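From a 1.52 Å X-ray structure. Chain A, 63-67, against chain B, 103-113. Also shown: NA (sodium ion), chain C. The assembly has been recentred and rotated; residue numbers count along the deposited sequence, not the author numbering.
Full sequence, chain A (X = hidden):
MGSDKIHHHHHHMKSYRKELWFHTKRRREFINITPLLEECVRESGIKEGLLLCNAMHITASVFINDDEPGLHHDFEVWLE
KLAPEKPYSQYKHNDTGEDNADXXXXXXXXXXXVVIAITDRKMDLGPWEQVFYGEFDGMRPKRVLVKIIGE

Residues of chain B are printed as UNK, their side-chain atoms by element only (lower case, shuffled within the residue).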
ATOM      1  N   PHE A  63      -4.734  -7.023  -3.967  1.00 13.08           N
ATOM      2  CA  PHE A  63      -5.167  -6.602  -2.636  1.00 12.35           C
ATOM      3  C   PHE A  63      -5.709  -7.806  -1.906  1.00 12.80           C
ATOM      4  O   PHE A  63      -5.946  -8.869  -2.502  1.00 13.87           O
ATOM      5  CB  PHE A  63      -6.211  -5.479  -2.703  1.00 13.37           C
ATOM      6  CG  PHE A  63      -7.539  -5.911  -3.318  1.00 12.91           C
ATOM      7  CD1 PHE A  63      -7.741  -5.910  -4.690  1.00 14.09           C
ATOM      8  CD2 PHE A  63      -8.572  -6.338  -2.514  1.00 14.50           C
ATOM      9  CE1 PHE A  63      -8.945  -6.357  -5.249  1.00 13.51           C
ATOM     10  CE2 PHE A  63      -9.779  -6.727  -3.054  1.00 15.18           C
ATOM     11  CZ  PHE A  63      -9.958  -6.753  -4.427  1.00 14.69           C
ATOM     12  N   ILE A  64      -5.848  -7.627  -0.597  1.00 13.33           N
ATOM     13  CA  ILE A  64      -6.410  -8.639   0.280  1.00 11.97           C
ATOM     14  C   ILE A  64      -7.710  -8.140   0.890  1.00 12.50           C
ATOM     15  O   ILE A  64      -7.756  -7.057   1.488  1.00 14.34           O
ATOM     16  CB  ILE A  64      -5.431  -9.057   1.388  1.00 13.95           C
ATOM     17  CG1 ILE A  64      -4.359  -9.979   0.781  1.00 13.41           C
ATOM     18  CG2 ILE A  64      -6.139  -9.794   2.505  1.00 13.80           C
ATOM     19  CD1 ILE A  64      -3.121 -10.162   1.582  1.00 14.18           C
ATOM     20  N   ASN A  65      -8.769  -8.940   0.763  1.00 12.30           N
ATOM     21  CA  ASN A  65     -10.001  -8.639   1.470  1.00 12.83           C
ATOM     22  C   ASN A  65     -10.906  -9.860   1.465  1.00 15.42           C
ATOM     23  O   ASN A  65     -10.425 -10.945   1.295  1.00 15.50           O
ATOM     24  CB  ASN A  65     -10.661  -7.355   0.926  1.00 14.47           C
ATOM     25  CG  ASN A  65     -11.308  -6.549   2.050  1.00 15.82           C
ATOM     26  OD1 ASN A  65     -12.339  -6.971   2.583  1.00 17.14           O
ATOM     27  ND2 ASN A  65     -10.635  -5.486   2.512  1.00 16.07           N
ATOM     28  N   ASP A  66     -12.203  -9.683   1.662  1.00 16.43           N
ATOM     29  CA  ASP A  66     -13.121 -10.820   1.792  1.00 16.94           C
ATOM     30  C   ASP A  66     -13.530 -11.368   0.438  1.00 17.27           C
ATOM     31  O   ASP A  66     -13.743 -10.608  -0.501  1.00 21.03           O
ATOM     32  CB  ASP A  66     -14.399 -10.335   2.495  1.00 18.75           C
ATOM     33  CG  ASP A  66     -15.155 -11.444   3.233  1.00 23.23           C
ATOM     34  OD1 ASP A  66     -14.768 -12.635   3.240  1.00 23.84           O
ATOM     35  OD2 ASP A  66     -16.176 -11.073   3.851  1.00 23.41           O
ATOM     36  N   ASP A  67     -13.689 -12.683   0.353  1.00 17.88           N
ATOM     37  CA  ASP A  67     -14.329 -13.292  -0.802  1.00 17.62           C
ATOM     38  C   ASP A  67     -15.815 -13.472  -0.495  1.00 18.24           C
ATOM     39  O   ASP A  67     -16.263 -14.520  -0.049  1.00 18.79           O
ATOM     40  CB  ASP A  67     -13.683 -14.640  -1.153  1.00 19.38           C
ATOM     41  CG  ASP A  67     -14.023 -15.111  -2.565  1.00 21.94           C
ATOM     42  OD1 ASP A  67     -14.797 -14.429  -3.285  1.00 27.42           O
ATOM     43  OD2 ASP A  67     -13.523 -16.186  -2.960  1.00 25.96           O
TER
ATOM     44  N   UNK B 103     -16.040  -0.796   7.177  1.00 12.17           N
ATOM     45  CA  UNK B 103     -14.714  -1.024   7.740  1.00 12.34           C
ATOM     46  C   UNK B 103     -13.774  -1.634   6.697  1.00 13.70           C
ATOM     47  O   UNK B 103     -12.573  -1.357   6.700  1.00 14.39           O
ATOM     48  c   UNK B 103     -14.784  -1.901   8.980  1.00 14.14           C
ATOM     49  N   UNK B 104     -14.319  -2.451   5.802  1.00 14.27           N
ATOM     50  CA  UNK B 104     -13.519  -3.046   4.727  1.00 13.84           C
ATOM     51  C   UNK B 104     -13.058  -1.954   3.772  1.00 13.88           C
ATOM     52  O   UNK B 104     -11.940  -1.993   3.254  1.00 15.04           O
ATOM     53  c   UNK B 104     -14.802  -5.220   4.732  1.00 12.63           C
ATOM     54  c   UNK B 104     -14.783  -7.274   5.518  1.00 17.30           C
ATOM     55  c   UNK B 104     -15.903  -5.392   5.497  1.00 12.90           C
ATOM     56  c   UNK B 104     -14.337  -4.046   3.938  1.00 13.55           C
ATOM     57  n   UNK B 104     -15.861  -6.678   5.980  1.00 17.11           N
ATOM     58  n   UNK B 104     -14.127  -6.422   4.754  1.00 17.92           N
ATOM     59  N   UNK B 105     -13.931  -0.978   3.540  1.00 12.81           N
ATOM     60  CA  UNK B 105     -13.612   0.183   2.692  1.00 13.63           C
ATOM     61  C   UNK B 105     -12.617   1.150   3.349  1.00 13.71           C
ATOM     62  O   UNK B 105     -11.640   1.545   2.723  1.00 13.39           O
ATOM     63  c   UNK B 105     -17.145   0.900   1.188  1.00 17.22           C
ATOM     64  c   UNK B 105     -15.469  -0.800   0.491  1.00 19.27           C
ATOM     65  c   UNK B 105     -15.972   0.043   1.616  1.00 17.40           C
ATOM     66  c   UNK B 105     -14.909   0.923   2.260  1.00 13.37           C
ATOM     67  N   UNK B 106     -12.860   1.509   4.602  1.00 13.70           N
ATOM     68  CA  UNK B 106     -11.968   2.390   5.343  1.00 12.79           C
ATOM     69  C   UNK B 106     -10.552   1.814   5.392  1.00 12.34           C
ATOM     70  O   UNK B 106      -9.567   2.522   5.198  1.00 14.80           O
ATOM     71  c   UNK B 106     -15.069   4.906   8.523  1.00 15.07           C
ATOM     72  c   UNK B 106     -14.039   3.799   8.327  1.00 15.16           C
ATOM     73  c   UNK B 106     -13.713   3.543   6.861  1.00 14.63           C
ATOM     74  c   UNK B 106     -12.504   2.653   6.758  1.00 13.36           C
ATOM     75  n   UNK B 106     -16.386   4.502   8.023  1.00 15.68           N
ATOM     76  N   UNK B 107     -10.440   0.509   5.651  1.00 12.93           N
ATOM     77  CA  UNK B 107      -9.103  -0.097   5.748  1.00 13.45           C
ATOM     78  C   UNK B 107      -8.415  -0.025   4.405  1.00 14.58           C
ATOM     79  O   UNK B 107      -7.188   0.111   4.357  1.00 15.71           O
ATOM     80  n   UNK B 107      -6.866  -6.423   4.098  1.00 17.65           N
ATOM     81  n   UNK B 107      -7.457  -4.217   4.154  1.00 19.65           N
ATOM     82  c   UNK B 107      -7.028  -5.299   4.773  1.00 18.51           C
ATOM     83  c   UNK B 107      -9.160  -1.526   6.311  1.00 15.27           C
ATOM     84  c   UNK B 107      -7.655  -2.913   4.792  1.00 17.93           C
ATOM     85  c   UNK B 107      -9.043  -2.696   5.322  1.00 16.71           C
ATOM     86  n   UNK B 107      -6.730  -5.290   6.059  1.00 14.16           N
ATOM     87  N   UNK B 108      -9.185  -0.133   3.322  1.00 12.61           N
ATOM     88  CA  UNK B 108      -8.621  -0.051   1.995  1.00 12.00           C
ATOM     89  C   UNK B 108      -7.955   1.306   1.774  1.00 14.96           C
ATOM     90  O   UNK B 108      -6.850   1.369   1.234  1.00 15.37           O
ATOM     91  o   UNK B 108     -10.201  -1.679   1.180  1.00 15.51           O
ATOM     92  c   UNK B 108      -9.130  -0.264  -0.455  1.00 15.26           C
ATOM     93  c   UNK B 108      -9.693  -0.362   0.954  1.00 13.74           C
ATOM     94  N   UNK B 109      -8.598   2.381   2.206  1.00 14.79           N
ATOM     95  CA  UNK B 109      -7.981   3.699   2.107  1.00 13.52           C
ATOM     96  C   UNK B 109      -6.677   3.783   2.890  1.00 15.47           C
ATOM     97  O   UNK B 109      -5.671   4.261   2.366  1.00 16.08           O
ATOM     98  c   UNK B 109      -8.277   6.145   2.669  1.00 14.77           C
ATOM     99  c   UNK B 109      -8.945   4.780   2.599  1.00 13.17           C
ATOM    100  c   UNK B 109      -9.906   5.217   0.271  1.00 19.25           C
ATOM    101  c   UNK B 109     -10.183   4.829   1.696  1.00 15.63           C
ATOM    102  N   UNK B 110      -6.682   3.344   4.138  1.00 15.06           N
ATOM    103  CA  UNK B 110      -5.508   3.534   4.995  1.00 14.61           C
ATOM    104  C   UNK B 110      -4.399   2.538   4.662  1.00 16.39           C
ATOM    105  O   UNK B 110      -3.205   2.810   4.905  1.00 17.15           O
ATOM    106  c   UNK B 110      -4.874   6.226   7.566  1.00 15.86           C
ATOM    107  c   UNK B 110      -6.844   4.464   6.985  1.00 14.89           C
ATOM    108  c   UNK B 110      -5.883   3.432   6.468  1.00 15.02           C
ATOM    109  s   UNK B 110      -6.389   6.152   6.678  1.00 16.72           S
ATOM    110  N   UNK B 111      -4.796   1.388   4.130  1.00 14.60           N
ATOM    111  CA  UNK B 111      -3.880   0.329   3.770  1.00 15.16           C
ATOM    112  C   UNK B 111      -3.835  -0.827   4.746  1.00 14.54           C
ATOM    113  O   UNK B 111      -4.072  -0.698   5.938  1.00 15.93           O
ATOM    114  N   UNK B 112      -3.443  -1.973   4.229  1.00 14.38           N
ATOM    115  CA  UNK B 112      -3.283  -3.167   5.026  1.00 13.93           C
ATOM    116  C   UNK B 112      -1.992  -3.253   5.831  1.00 14.34           C
ATOM    117  O   UNK B 112      -1.975  -3.827   6.905  1.00 13.99           O
ATOM    118  c   UNK B 112      -3.359  -4.382   4.085  1.00 16.97           C
ATOM    119  n   UNK B 112      -1.177  -9.814   4.695  1.00 19.69           N
ATOM    120  c   UNK B 112      -2.951  -5.702   4.732  1.00 17.72           C
ATOM    121  c   UNK B 112      -1.412  -8.592   4.241  1.00 16.01           C
ATOM    122  n   UNK B 112      -2.643  -8.108   4.291  1.00 16.45           N
ATOM    123  n   UNK B 112      -0.436  -7.902   3.683  1.00 17.67           N
ATOM    124  c   UNK B 112      -3.037  -6.834   3.740  1.00 15.50           C
ATOM    125  N   UNK B 113      -0.903  -2.744   5.256  1.00 15.71           N
ATOM    126  CA  UNK B 113       0.434  -3.082   5.711  1.00 13.36           C
ATOM    127  C   UNK B 113       1.379  -1.896   5.565  1.00 13.24           C
ATOM    128  O   UNK B 113       1.112  -0.952   4.817  1.00 13.70           O
ATOM    129  o   UNK B 113      -0.107  -5.497   2.357  1.00 27.44           O
ATOM    130  c   UNK B 113       1.435  -3.957   3.551  1.00 18.88           C
ATOM    131  c   UNK B 113       0.977  -4.303   4.957  1.00 15.07           C
ATOM    132  o   UNK B 113       1.684  -4.793   1.341  1.00 40.78           O
ATOM    133  c   UNK B 113       0.955  -4.833   2.360  1.00 32.32           C
TER
HETATM  134 NA    NA C 140     -17.152  -8.112   6.837  1.00 13.38          NA
HETATM  135  O   HOH W   1      -8.545  -3.886   1.309  1.00 20.67           O
HETATM  136  O   HOH W   2     -16.173  -9.959   6.021  1.00 29.78           O
HETATM  137  O   HOH W   3     -15.745  -8.727   8.399  1.00 37.91           O
HETATM  138  O   HOH W   4     -18.433  -9.321   7.900  1.00 28.09           O

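Position 103 has one side-chain carbon and lies out of reach of the chain A stretch: Ala B103, small and buried. Position 104 carries one carbon and then a five-membered ring of three carbons and two nitrogens, one of them beside Asn A65 OD1, so it is His B104. Its ND1 donates to Asn A65 OD1 at 2.9 Å, along the ring edge where the nitrogen's hydrogen lies, while NE2 binds the sodium ion at 2.1 Å. Imidazole suits the place because its two nitrogens can serve two partners at once, one as donor and one through its lone pair.

Position 105 shows four carbons forked at the second: Leu B105, apolar and buried. Position 106, four carbons in a row ending in nitrogen, is Lys B106, also buried, its NZ hydrogen-bonded just outside the stretches. Neither touches the chain A stretch.

Position 107 has three carbons, a nitrogen, and a carbon bearing two more nitrogens, one close to Ile A64 O: Arg B107. The side chain is long enough to bring NH2 within 2.8 Å of Ile A64 O, a hydrogen bond made near the guanidinium plane, where its N-H bonds point. NE donates to water 1.

Position 108 has one carbon carrying an oxygen and a carbon, hence Thr B108. Its OG1 donates to His B104 O at 2.7 Å, one helical turn back, and accepts a hydrogen bond from water 1.

Position 109, four carbons forked at the first with one longer arm, is Ile B109; position 110, two carbons, a sulfur and a carbon, unbranched, is Met B110. Both are buried, apolar and beyond reach of the chain A stretch.

Position 111 has no side chain. Its phi of 103° and psi of 155° would jam a CB against the preceding carbonyl oxygen, so Gly B111 fits where the chain leaves the helix.

Position 112 repeats the pattern of 107, with Ile A64 CD1 over one face of its planar end: Arg B112. CD1 of Ile A64 lies 3.4 Å from NE of Arg B112, leaving the in-plane N-H groups available to other partners. Position 113 has three carbons, the third with two oxygens: Glu B113, whose OE1 forms a salt bridge with Arg B112 NH1 at 2.8 Å.

The contact is thus polar with an apolar flank. Two direct hydrogen bonds join strand to helix, and water 1 links Ile A64 O and Asn A65 ND2 to Arg B107 NE and Thr B108 OG1. Asp A66 OD2 accepts from water 2, a sodium ligand, so the ion also ties the chains together.

Chain B, residues 103-113: AHLKRTIMGRE
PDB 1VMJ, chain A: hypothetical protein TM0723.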